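Local coordinates for protein N5-carboxyaminoimidazole ribonucleotide synthetase (Bacillus anthracis, PDB 3QFF) that probably catalyses the ATP-dependent carboxylation of 5-aminoimidazole ribonucleotide with bicarbonate to its N5-carboxyamino form, a step of bacterial purine biosynthesis, at residues R9-G14 and S76-Y81; P45-P50 and D56-A61; Y285-D288 and Q294-Q297. One frame throughout, in Å; residues are numbered along the deposited sequence.

Overall arrangement
Contacts 1 and 2 reach the same four-stranded parallel sheet at its outermost strands: contact 1 at the start of strand 78-81, contact 2 along strand 57-60. Their centres lie about 19 Å apart, and contact 2 falls within the stretch of chain between the two segments of contact 1. Contact 1 is buried and almost wholly apolar, an isoleucine against a valine and the CB and carbonyl of an aspartate. Contact 2 is at the surface and polar, built on a carboxylate, backbone N-H groups and a water. Contact 3, buried again, joins helices 286-289 and 294-303 through a threonine hydroxyl on a backbone N-H and a glutamine against a phenyl ring. The second helix also leads to contact 1, where Ile-302 and Cys-303 touch Val-78 and Ile-11.

Contact 1. Residues R9-G14 and S76-Y81; sequences RIILPG and SDVVTY
Ile-11 faces Asp-77 with their CA atoms 7.1 Å apart, the closest such pair here, and no hydrogen bond runs between the extended loop 9-14 and the entrance to strand 78-81. Ile-11 bridges that spacing, using all three of its carbons beyond CB. With chi1 at -50°, CG2 lies anti to the backbone N and CG1 anti to the carbonyl carbon, which spreads the two branches over neighbouring residues. CG2 meets CG1 of Val-78 at 4.0 Å and also brushes CB of Asp-77 at 4.1 Å. The other branch sets its CG1 4.0 Å from CB of Val-78. A bend at chi2 then carries CD1 to the main chain, 3.6 Å from O of Asp-77.

Strand 78-81 is an outermost strand of the parallel sheet in the Rossmann-like preATP-grasp domain, and loop 9-14 leads into its neighbour, strand 16-20. The side chain of Asp-77 touches through CB; its carboxylate turns to the start of strand 16-20, where OD2 accepts a hydrogen bond from N of Thr-16. Val-78 has CG1 between its backbone N and carbonyl carbon (chi1 59°), the methyl that Ile-11 touches. Helix 294-303 closes over the same group, with Cys-303 on Ile-11 and Ile-302 on Val-78, while the main chain of Ile-11 is tied by hydrogen bonds to Cys-303 and to the hydroxyl of Tyr-38. The flanking Ile-10 and Leu-12 pack on Asn-334 and Val-333 of the second subunit.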
ATOM      1  N   ARG A   9      -7.882  14.443  20.757  1.00 39.31           N
ATOM      2  CA  ARG A   9      -7.854  12.968  20.923  1.00 36.13           C
ATOM      3  C   ARG A   9      -7.206  12.213  19.751  1.00 33.68           C
ATOM      4  O   ARG A   9      -7.719  12.222  18.622  1.00 32.40           O
ATOM      5  CB  ARG A   9      -9.258  12.438  21.181  1.00 36.50           C
ATOM      6  CG  ARG A   9      -9.329  10.954  21.564  1.00 36.11           C
ATOM      7  CD  ARG A   9     -10.659  10.699  22.265  1.00 35.92           C
ATOM      8  NE  ARG A   9     -10.874   9.297  22.572  1.00 34.50           N
ATOM      9  CZ  ARG A   9     -11.892   8.834  23.291  1.00 34.14           C
ATOM     10  NH1 ARG A   9     -12.809   9.662  23.784  1.00 33.14           N
ATOM     11  NH2 ARG A   9     -11.992   7.534  23.512  1.00 33.10           N
ATOM     12  N   ILE A  10      -6.087  11.555  20.044  1.00 30.46           N
ATOM     13  CA  ILE A  10      -5.308  10.825  19.050  1.00 28.24           C
ATOM     14  C   ILE A  10      -5.326   9.341  19.362  1.00 26.85           C
ATOM     15  O   ILE A  10      -5.162   8.941  20.518  1.00 26.33           O
ATOM     16  CB  ILE A  10      -3.840  11.329  19.011  1.00 28.93           C
ATOM     17  CG1 ILE A  10      -3.789  12.803  18.574  1.00 29.46           C
ATOM     18  CG2 ILE A  10      -2.972  10.443  18.094  1.00 28.38           C
ATOM     19  CD1 ILE A  10      -2.411  13.478  18.799  1.00 31.64           C
ATOM     20  N   ILE A  11      -5.541   8.527  18.331  1.00 25.32           N
ATOM     21  CA  ILE A  11      -5.475   7.064  18.451  1.00 23.52           C
ATOM     22  C   ILE A  11      -4.150   6.580  17.850  1.00 24.00           C
ATOM     23  O   ILE A  11      -3.977   6.558  16.623  1.00 22.48           O
ATOM     24  CB  ILE A  11      -6.669   6.371  17.750  1.00 23.13           C
ATOM     25  CG1 ILE A  11      -8.020   6.980  18.172  1.00 21.06           C
ATOM     26  CG2 ILE A  11      -6.626   4.854  17.950  1.00 23.23           C
ATOM     27  CD1 ILE A  11      -8.361   6.850  19.716  1.00 18.92           C
ATOM     28  N   LEU A  12      -3.230   6.192  18.728  1.00 23.80           N
ATOM     29  CA  LEU A  12      -1.863   5.858  18.329  1.00 25.03           C
ATOM     30  C   LEU A  12      -1.717   4.492  17.672  1.00 25.03           C
ATOM     31  O   LEU A  12      -2.459   3.556  17.990  1.00 25.54           O
ATOM     32  CB  LEU A  12      -0.915   5.942  19.538  1.00 24.05           C
ATOM     33  CG  LEU A  12      -0.659   7.334  20.112  1.00 26.64           C
ATOM     34  CD1 LEU A  12       0.147   7.264  21.431  1.00 26.41           C
ATOM     35  CD2 LEU A  12       0.013   8.243  19.071  1.00 26.96           C
ATOM     36  N   PRO A  13      -0.734   4.363  16.766  1.00 25.46           N
ATOM     37  CA  PRO A  13      -0.334   3.048  16.254  1.00 25.59           C
ATOM     38  C   PRO A  13      -0.223   2.038  17.383  1.00 26.05           C
ATOM     39  O   PRO A  13       0.272   2.378  18.462  1.00 26.06           O
ATOM     40  CB  PRO A  13       1.032   3.326  15.664  1.00 26.03           C
ATOM     41  CG  PRO A  13       0.873   4.744  15.098  1.00 25.27           C
ATOM     42  CD  PRO A  13       0.023   5.459  16.125  1.00 25.73           C
ATOM     43  N   GLY A  14      -0.724   0.823  17.150  1.00 26.00           N
ATOM     44  CA  GLY A  14      -0.700  -0.217  18.170  1.00 25.26           C
ATOM     45  C   GLY A  14      -2.085  -0.465  18.737  1.00 25.44           C
ATOM     46  O   GLY A  14      -2.367  -1.552  19.229  1.00 25.42           O
ATOM     47  N   SER A  76     -12.354  -2.208  20.694  1.00 23.89           N
ATOM     48  CA  SER A  76     -11.828  -1.245  19.719  1.00 23.60           C
ATOM     49  C   SER A  76     -11.523   0.102  20.371  1.00 23.08           C
ATOM     50  O   SER A  76     -12.319   0.611  21.150  1.00 23.45           O
ATOM     51  CB  SER A  76     -12.862  -1.019  18.607  1.00 23.62           C
ATOM     52  OG  SER A  76     -13.094  -2.214  17.890  1.00 24.56           O
ATOM     53  N   ASP A  77     -10.376   0.685  20.028  1.00 22.97           N
ATOM     54  CA  ASP A  77     -10.020   2.036  20.462  1.00 22.46           C
ATOM     55  C   ASP A  77     -10.674   3.128  19.619  1.00 22.90           C
ATOM     56  O   ASP A  77     -10.871   4.257  20.089  1.00 23.13           O
ATOM     57  CB  ASP A  77      -8.504   2.165  20.480  1.00 22.72           C
ATOM     58  CG  ASP A  77      -7.872   1.145  21.426  1.00 22.78           C
ATOM     59  OD1 ASP A  77      -7.803   1.440  22.647  1.00 23.40           O
ATOM     60  OD2 ASP A  77      -7.497   0.046  20.959  1.00 22.33           O
ATOM     61  N   VAL A  78     -11.014   2.782  18.379  1.00 22.31           N
ATOM     62  CA  VAL A  78     -11.783   3.666  17.496  1.00 22.13           C
ATOM     63  C   VAL A  78     -12.628   2.773  16.601  1.00 21.83           C
ATOM     64  O   VAL A  78     -12.185   1.688  16.192  1.00 22.46           O
ATOM     65  CB  VAL A  78     -10.876   4.659  16.675  1.00 22.27           C
ATOM     66  CG1 VAL A  78      -9.869   3.925  15.789  1.00 21.43           C
ATOM     67  CG2 VAL A  78     -11.731   5.652  15.836  1.00 21.12           C
ATOM     68  N   VAL A  79     -13.853   3.207  16.329  1.00 21.67           N
ATOM     69  CA  VAL A  79     -14.768   2.468  15.455  1.00 21.74           C
ATOM     70  C   VAL A  79     -15.079   3.284  14.185  1.00 21.84           C
ATOM     71  O   VAL A  79     -15.351   4.483  14.257  1.00 22.23           O
ATOM     72  CB  VAL A  79     -16.076   2.080  16.207  1.00 21.55           C
ATOM     73  CG1 VAL A  79     -17.056   1.306  15.297  1.00 21.73           C
ATOM     74  CG2 VAL A  79     -15.752   1.236  17.458  1.00 21.90           C
ATOM     75  N   THR A  80     -15.027   2.624  13.034  1.00 22.02           N
ATOM     76  CA  THR A  80     -15.484   3.200  11.776  1.00 22.99           C
ATOM     77  C   THR A  80     -16.375   2.171  11.081  1.00 24.03           C
ATOM     78  O   THR A  80     -16.524   1.036  11.554  1.00 22.89           O
ATOM     79  CB  THR A  80     -14.284   3.679  10.871  1.00 23.01           C
ATOM     80  OG1 THR A  80     -14.784   4.271   9.664  1.00 23.52           O
ATOM     81  CG2 THR A  80     -13.357   2.519  10.515  1.00 22.46           C
ATOM     82  N   TYR A  81     -16.991   2.568   9.975  1.00 25.49           N
ATOM     83  CA  TYR A  81     -17.902   1.678   9.259  1.00 26.84           C
ATOM     84  C   TYR A  81     -17.651   1.706   7.762  1.00 28.00           C
ATOM     85  O   TYR A  81     -17.273   2.738   7.198  1.00 28.71           O
ATOM     86  CB  TYR A  81     -19.357   2.104   9.513  1.00 26.76           C
ATOM     87  CG  TYR A  81     -19.599   3.545   9.105  1.00 27.01           C
ATOM     88  CD1 TYR A  81     -19.488   4.584  10.031  1.00 26.72           C
ATOM     89  CD2 TYR A  81     -19.881   3.869   7.776  1.00 27.36           C
ATOM     90  CE1 TYR A  81     -19.679   5.922   9.640  1.00 28.41           C
ATOM     91  CE2 TYR A  81     -20.065   5.186   7.379  1.00 26.78           C
ATOM     92  CZ  TYR A  81     -19.966   6.201   8.306  1.00 26.95           C
ATOM     93  OH  TYR A  81     -20.149   7.491   7.887  1.00 29.31           O
TER

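Contact 2. Residues P45-P50 and D56-A61; sequences PTKNSP and DIEIVA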
ATOM      1  N   PRO A  45     -21.652 -10.136   8.750  1.00 31.22           N
ATOM      2  CA  PRO A  45     -22.569 -11.288   8.757  1.00 32.05           C
ATOM      3  C   PRO A  45     -21.983 -12.601   8.236  1.00 33.40           C
ATOM      4  O   PRO A  45     -22.462 -13.682   8.613  1.00 33.57           O
ATOM      5  CB  PRO A  45     -23.698 -10.831   7.824  1.00 32.33           C
ATOM      6  CG  PRO A  45     -23.710  -9.366   7.946  1.00 32.23           C
ATOM      7  CD  PRO A  45     -22.263  -8.969   8.097  1.00 30.89           C
ATOM      8  N   THR A  46     -20.984 -12.518   7.360  1.00 34.55           N
ATOM      9  CA  THR A  46     -20.398 -13.711   6.736  1.00 35.58           C
ATOM     10  C   THR A  46     -18.988 -13.949   7.261  1.00 35.88           C
ATOM     11  O   THR A  46     -18.227 -13.003   7.436  1.00 36.34           O
ATOM     12  CB  THR A  46     -20.341 -13.569   5.202  1.00 35.64           C
ATOM     13  OG1 THR A  46     -21.606 -13.106   4.718  1.00 36.63           O
ATOM     14  CG2 THR A  46     -20.017 -14.909   4.541  1.00 37.04           C
ATOM     15  N   LYS A  47     -18.650 -15.212   7.510  1.00 35.91           N
ATOM     16  CA  LYS A  47     -17.294 -15.601   7.907  1.00 36.25           C
ATOM     17  C   LYS A  47     -16.315 -15.466   6.740  1.00 35.62           C
ATOM     18  O   LYS A  47     -16.713 -15.533   5.578  1.00 35.85           O
ATOM     19  CB  LYS A  47     -17.279 -17.035   8.466  1.00 36.50           C
ATOM     20  CG  LYS A  47     -15.930 -17.467   9.067  1.00 39.26           C
ATOM     21  CD  LYS A  47     -16.092 -18.195  10.405  1.00 42.46           C
ATOM     22  CE  LYS A  47     -16.130 -19.705  10.219  1.00 45.05           C
ATOM     23  NZ  LYS A  47     -14.745 -20.278  10.186  1.00 46.18           N
ATOM     24  N   ASN A  48     -15.037 -15.279   7.066  1.00 34.76           N
ATOM     25  CA  ASN A  48     -13.970 -15.158   6.073  1.00 34.06           C
ATOM     26  C   ASN A  48     -14.229 -14.045   5.036  1.00 32.38           C
ATOM     27  O   ASN A  48     -13.901 -14.196   3.846  1.00 32.27           O
ATOM     28  CB  ASN A  48     -13.725 -16.526   5.398  1.00 34.99           C
ATOM     29  CG  ASN A  48     -12.395 -16.599   4.675  1.00 37.10           C
ATOM     30  OD1 ASN A  48     -11.361 -16.136   5.174  1.00 39.95           O
ATOM     31  ND2 ASN A  48     -12.412 -17.192   3.486  1.00 40.07           N
ATOM     32  N   SER A  49     -14.821 -12.933   5.483  1.00 29.96           N
ATOM     33  CA  SER A  49     -15.046 -11.774   4.602  1.00 28.01           C
ATOM     34  C   SER A  49     -13.714 -11.220   4.088  1.00 26.85           C
ATOM     35  O   SER A  49     -12.665 -11.575   4.621  1.00 26.84           O
ATOM     36  CB  SER A  49     -15.845 -10.671   5.312  1.00 27.68           C
ATOM     37  OG  SER A  49     -15.147 -10.162   6.430  1.00 26.36           O
ATOM     38  N   PRO A  50     -13.742 -10.383   3.027  1.00 26.03           N
ATOM     39  CA  PRO A  50     -12.509  -9.746   2.571  1.00 25.36           C
ATOM     40  C   PRO A  50     -11.742  -9.040   3.688  1.00 25.33           C
ATOM     41  O   PRO A  50     -10.515  -9.152   3.748  1.00 24.37           O
ATOM     42  CB  PRO A  50     -13.008  -8.731   1.542  1.00 25.13           C
ATOM     43  CG  PRO A  50     -14.172  -9.418   0.928  1.00 25.00           C
ATOM     44  CD  PRO A  50     -14.854 -10.125   2.087  1.00 26.22           C
ATOM     45  N   ASP A  56      -7.258  -8.981  12.773  1.00 29.64           N
ATOM     46  CA  ASP A  56      -6.735  -9.728  13.918  1.00 29.73           C
ATOM     47  C   ASP A  56      -7.898 -10.401  14.650  1.00 29.72           C
ATOM     48  O   ASP A  56      -7.774 -11.529  15.151  1.00 29.01           O
ATOM     49  CB  ASP A  56      -5.975  -8.815  14.891  1.00 30.01           C
ATOM     50  CG  ASP A  56      -4.791  -8.098  14.242  1.00 31.08           C
ATOM     51  OD1 ASP A  56      -3.649  -8.580  14.390  1.00 33.44           O
ATOM     52  OD2 ASP A  56      -4.995  -7.052  13.581  1.00 29.85           O
ATOM     53  N   ILE A  57      -9.029  -9.702  14.706  1.00 29.20           N
ATOM     54  CA  ILE A  57     -10.244 -10.212  15.352  1.00 29.79           C
ATOM     55  C   ILE A  57     -11.443 -10.153  14.391  1.00 29.52           C
ATOM     56  O   ILE A  57     -11.656  -9.137  13.721  1.00 28.63           O
ATOM     57  CB  ILE A  57     -10.553  -9.424  16.648  1.00 29.53           C
ATOM     58  CG1 ILE A  57      -9.364  -9.516  17.609  1.00 31.58           C
ATOM     59  CG2 ILE A  57     -11.839  -9.928  17.317  1.00 30.72           C
ATOM     60  CD1 ILE A  57      -9.480  -8.629  18.832  1.00 32.76           C
ATOM     61  N   GLU A  58     -12.213 -11.241  14.331  1.00 29.57           N
ATOM     62  CA  GLU A  58     -13.412 -11.327  13.501  1.00 29.80           C
ATOM     63  C   GLU A  58     -14.648 -11.629  14.358  1.00 30.18           C
ATOM     64  O   GLU A  58     -14.662 -12.603  15.106  1.00 30.16           O
ATOM     65  CB  GLU A  58     -13.227 -12.406  12.428  1.00 30.61           C
ATOM     66  CG  GLU A  58     -14.437 -12.657  11.502  1.00 31.75           C
ATOM     67  CD  GLU A  58     -14.248 -13.880  10.585  1.00 34.92           C
ATOM     68  OE1 GLU A  58     -14.878 -13.940   9.514  1.00 35.59           O
ATOM     69  OE2 GLU A  58     -13.452 -14.785  10.917  1.00 38.72           O
ATOM     70  N   ILE A  59     -15.667 -10.780  14.257  1.00 29.85           N
ATOM     71  CA  ILE A  59     -16.975 -11.057  14.849  1.00 29.82           C
ATOM     72  C   ILE A  59     -18.005 -11.310  13.749  1.00 29.51           C
ATOM     73  O   ILE A  59     -18.299 -10.430  12.931  1.00 28.60           O
ATOM     74  CB  ILE A  59     -17.448  -9.913  15.781  1.00 29.89           C
ATOM     75  CG1 ILE A  59     -16.440  -9.694  16.905  1.00 29.76           C
ATOM     76  CG2 ILE A  59     -18.831 -10.218  16.353  1.00 30.69           C
ATOM     77  CD1 ILE A  59     -16.572  -8.363  17.608  1.00 29.24           C
ATOM     78  N   VAL A  60     -18.553 -12.521  13.730  1.00 29.12           N
ATOM     79  CA  VAL A  60     -19.509 -12.898  12.706  1.00 29.37           C
ATOM     80  C   VAL A  60     -20.918 -12.717  13.280  1.00 29.84           C
ATOM     81  O   VAL A  60     -21.372 -13.539  14.082  1.00 29.85           O
ATOM     82  CB  VAL A  60     -19.232 -14.336  12.157  1.00 29.59           C
ATOM     83  CG1 VAL A  60     -20.226 -14.714  11.058  1.00 29.77           C
ATOM     84  CG2 VAL A  60     -17.815 -14.422  11.601  1.00 29.84           C
ATOM     85  N   ALA A  61     -21.575 -11.616  12.890  1.00 29.73           N
ATOM     86  CA  ALA A  61     -22.930 -11.270  13.364  1.00 30.52           C
ATOM     87  C   ALA A  61     -23.684 -10.330  12.413  1.00 30.74           C
ATOM     88  O   ALA A  61     -23.079  -9.745  11.518  1.00 31.13           O
ATOM     89  CB  ALA A  61     -22.863 -10.656  14.752  1.00 29.78           C
TER
HETATM   90  O   HOH W   1     -15.951 -12.126   8.236  1.00 35.11           O
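OE1 of Glu-58 takes two hydrogen bonds, one from the main chain of loop 45-50 and one from a water. N of Asn-48 donates to it at 2.8 Å, entering on the syn side, where the second carboxylate oxygen lies; the bond is bent, with 139° at the hydrogen. The water is short to the same OE1, at 2.5 Å, and gives its other hydrogen to O of Thr-46 while accepting from N of Ser-49. A side chain of strand 57-60 is thereby tied to the loop main chain directly at Asn-48 and, through the water, at Thr-46 and Ser-49. The reach comes from an extended chain: CG of Glu-58 is anti to the backbone N (chi1 178°), and the later bonds stay stretched. CA of Lys-47 also lies 3.3 Å from OE1.

Two residues on, Val-60 lays its two methyls against the loop backbone, CG1 at 3.5 Å from O of Pro-45 and CG2 at 3.9 Å from CA of Lys-47. At the far end the proline ring sits by O of Ala-61, and CA of Pro-45 makes a CH...O contact with that oxygen at 3.2 Å.

Loop 45-50 leaves strand 39-44 and begins the helix-free connection to the parallel edge strand 57-60, next to it in the Rossmann-like sheet. Ser-49, deeper in, hydrogen-bonds through OG to N of Ala-52.

Lys-47 bends along its chain and carries its amino group away from the strand; NZ stays 5.7 Å from OE2 of Glu-58. Here OE1 is met by an N-H and a water, not by the ammonium, an environment that would probably favour the ionised carboxylate.

Contact 3. Residues Y285-D288 and Q294-Q297; sequences YTQD and QFGQ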
ATOM      1  N   TYR A 285      -8.530   4.778  -7.453  1.00 19.43           N
ATOM      2  CA  TYR A 285      -7.357   5.262  -8.191  1.00 19.31           C
ATOM      3  C   TYR A 285      -6.254   5.793  -7.273  1.00 19.12           C
ATOM      4  O   TYR A 285      -5.081   5.725  -7.624  1.00 19.18           O
ATOM      5  CB  TYR A 285      -7.748   6.358  -9.192  1.00 19.48           C
ATOM      6  CG  TYR A 285      -7.999   7.719  -8.577  1.00 19.96           C
ATOM      7  CD1 TYR A 285      -9.274   8.092  -8.139  1.00 20.02           C
ATOM      8  CD2 TYR A 285      -6.962   8.653  -8.467  1.00 21.24           C
ATOM      9  CE1 TYR A 285      -9.507   9.358  -7.591  1.00 22.32           C
ATOM     10  CE2 TYR A 285      -7.178   9.907  -7.919  1.00 22.45           C
ATOM     11  CZ  TYR A 285      -8.453  10.258  -7.491  1.00 21.39           C
ATOM     12  OH  TYR A 285      -8.643  11.500  -6.954  1.00 24.48           O
ATOM     13  N   THR A 286      -6.635   6.337  -6.115  1.00 19.55           N
ATOM     14  CA  THR A 286      -5.677   6.981  -5.208  1.00 19.33           C
ATOM     15  C   THR A 286      -4.631   6.002  -4.654  1.00 19.97           C
ATOM     16  O   THR A 286      -3.568   6.430  -4.216  1.00 19.64           O
ATOM     17  CB  THR A 286      -6.362   7.630  -3.989  1.00 19.18           C
ATOM     18  OG1 THR A 286      -7.102   6.631  -3.259  1.00 18.52           O
ATOM     19  CG2 THR A 286      -7.284   8.756  -4.428  1.00 17.70           C
ATOM     20  N   GLN A 287      -4.955   4.709  -4.650  1.00 20.97           N
ATOM     21  CA  GLN A 287      -4.058   3.674  -4.127  1.00 22.11           C
ATOM     22  C   GLN A 287      -2.744   3.600  -4.871  1.00 22.70           C
ATOM     23  O   GLN A 287      -1.727   3.225  -4.294  1.00 22.95           O
ATOM     24  CB  GLN A 287      -4.712   2.297  -4.230  1.00 22.08           C
ATOM     25  CG  GLN A 287      -5.739   1.999  -3.148  1.00 23.90           C
ATOM     26  CD  GLN A 287      -6.222   0.580  -3.251  1.00 26.86           C
ATOM     27  OE1 GLN A 287      -6.678   0.127  -4.319  1.00 25.73           O
ATOM     28  NE2 GLN A 287      -6.096  -0.152  -2.159  1.00 27.19           N
ATOM     29  N   ASP A 288      -2.776   3.901  -6.165  1.00 22.90           N
ATOM     30  CA  ASP A 288      -1.571   3.789  -6.984  1.00 24.25           C
ATOM     31  C   ASP A 288      -1.090   5.117  -7.561  1.00 24.38           C
ATOM     32  O   ASP A 288       0.086   5.263  -7.882  1.00 24.51           O
ATOM     33  CB  ASP A 288      -1.778   2.718  -8.072  1.00 23.93           C
ATOM     34  CG  ASP A 288      -2.003   1.330  -7.477  1.00 25.04           C
ATOM     35  OD1 ASP A 288      -1.080   0.825  -6.795  1.00 26.76           O
ATOM     36  OD2 ASP A 288      -3.101   0.748  -7.666  1.00 24.17           O
ATOM     37  N   GLN A 294      -7.026   7.150  -0.460  1.00 19.99           N
ATOM     38  CA  GLN A 294      -8.212   7.493   0.330  1.00 19.47           C
ATOM     39  C   GLN A 294      -8.304   6.680   1.623  1.00 20.35           C
ATOM     40  O   GLN A 294      -8.850   7.156   2.636  1.00 19.36           O
ATOM     41  CB  GLN A 294      -9.485   7.344  -0.509  1.00 20.28           C
ATOM     42  CG  GLN A 294      -9.828   5.911  -0.911  1.00 20.13           C
ATOM     43  CD  GLN A 294     -11.160   5.797  -1.644  1.00 22.23           C
ATOM     44  OE1 GLN A 294     -12.040   6.653  -1.509  1.00 21.42           O
ATOM     45  NE2 GLN A 294     -11.328   4.710  -2.392  1.00 20.00           N
ATOM     46  N   PHE A 295      -7.769   5.448   1.578  1.00 20.02           N
ATOM     47  CA  PHE A 295      -7.762   4.551   2.733  1.00 20.12           C
ATOM     48  C   PHE A 295      -6.776   4.964   3.822  1.00 20.41           C
ATOM     49  O   PHE A 295      -7.142   5.015   5.016  1.00 20.35           O
ATOM     50  CB  PHE A 295      -7.553   3.081   2.288  1.00 19.68           C
ATOM     51  CG  PHE A 295      -8.615   2.607   1.331  1.00 18.36           C
ATOM     52  CD1 PHE A 295      -8.371   2.525  -0.040  1.00 18.16           C
ATOM     53  CD2 PHE A 295      -9.886   2.310   1.813  1.00 18.58           C
ATOM     54  CE1 PHE A 295      -9.390   2.122  -0.912  1.00 19.02           C
ATOM     55  CE2 PHE A 295     -10.911   1.917   0.964  1.00 19.34           C
ATOM     56  CZ  PHE A 295     -10.664   1.820  -0.407  1.00 20.24           C
ATOM     57  N   GLY A 296      -5.533   5.237   3.425  1.00 20.71           N
ATOM     58  CA  GLY A 296      -4.555   5.814   4.359  1.00 20.58           C
ATOM     59  C   GLY A 296      -5.055   7.130   4.944  1.00 21.53           C
ATOM     60  O   GLY A 296      -4.825   7.417   6.131  1.00 21.85           O
ATOM     61  N   GLN A 297      -5.735   7.931   4.120  1.00 20.63           N
ATOM     62  CA  GLN A 297      -6.319   9.202   4.577  1.00 21.21           C
ATOM     63  C   GLN A 297      -7.423   8.997   5.601  1.00 20.69           C
ATOM     64  O   GLN A 297      -7.471   9.691   6.615  1.00 21.18           O
ATOM     65  CB  GLN A 297      -6.848  10.051   3.406  1.00 21.30           C
ATOM     66  CG  GLN A 297      -5.769  10.644   2.523  1.00 22.33           C
ATOM     67  CD  GLN A 297      -4.958  11.754   3.213  1.00 25.24           C
ATOM     68  OE1 GLN A 297      -4.397  11.558   4.297  1.00 27.27           O
ATOM     69  NE2 GLN A 297      -4.882  12.912   2.571  1.00 23.23           N
TER
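Thr-286 and Gln-294 send their side chains across each other at about a right angle, and the hydroxyl is where the two helices join. OG1 of Thr-286 accepts from N of Gln-294 at 2.8 Å, a nearly straight bond with 170° at the hydrogen. Its rotation sets this up: OG1 stands between the threonine's own backbone N and carbonyl carbon (chi1 58°), aimed at the first turn of helix 294-303. The same hydroxyl also hydrogen-bonds to O of Gly-283. CG of Gln-294 passes 3.7 Å from OG1, and the extended glutamine chain carries NE2 to a hydrogen bond with O of His-280.

The contact falls within the ATP-grasp family region, on two successive helices, the short 286-289 and then 294-303, joined by a brief loop. On the side facing helix 24-35 of the preATP-grasp domain, Met-28, Met-29 and Ala-32 pack on Phe-295.

Gln-287 reaches this ring obliquely. Its amide plane is turned 61° from the ring plane, with NE2 4.1 Å from CD1 of Phe-295 and the aliphatic CG equally close to the same carbon. CG of Gln-294, one residue back along the helix, rests over one face of the phenyl ring, 3.7 Å above its plane and offset toward the rim. The other amide atom of Gln-287, OE1, makes a weak hydrogen bond with NE2 of His-357.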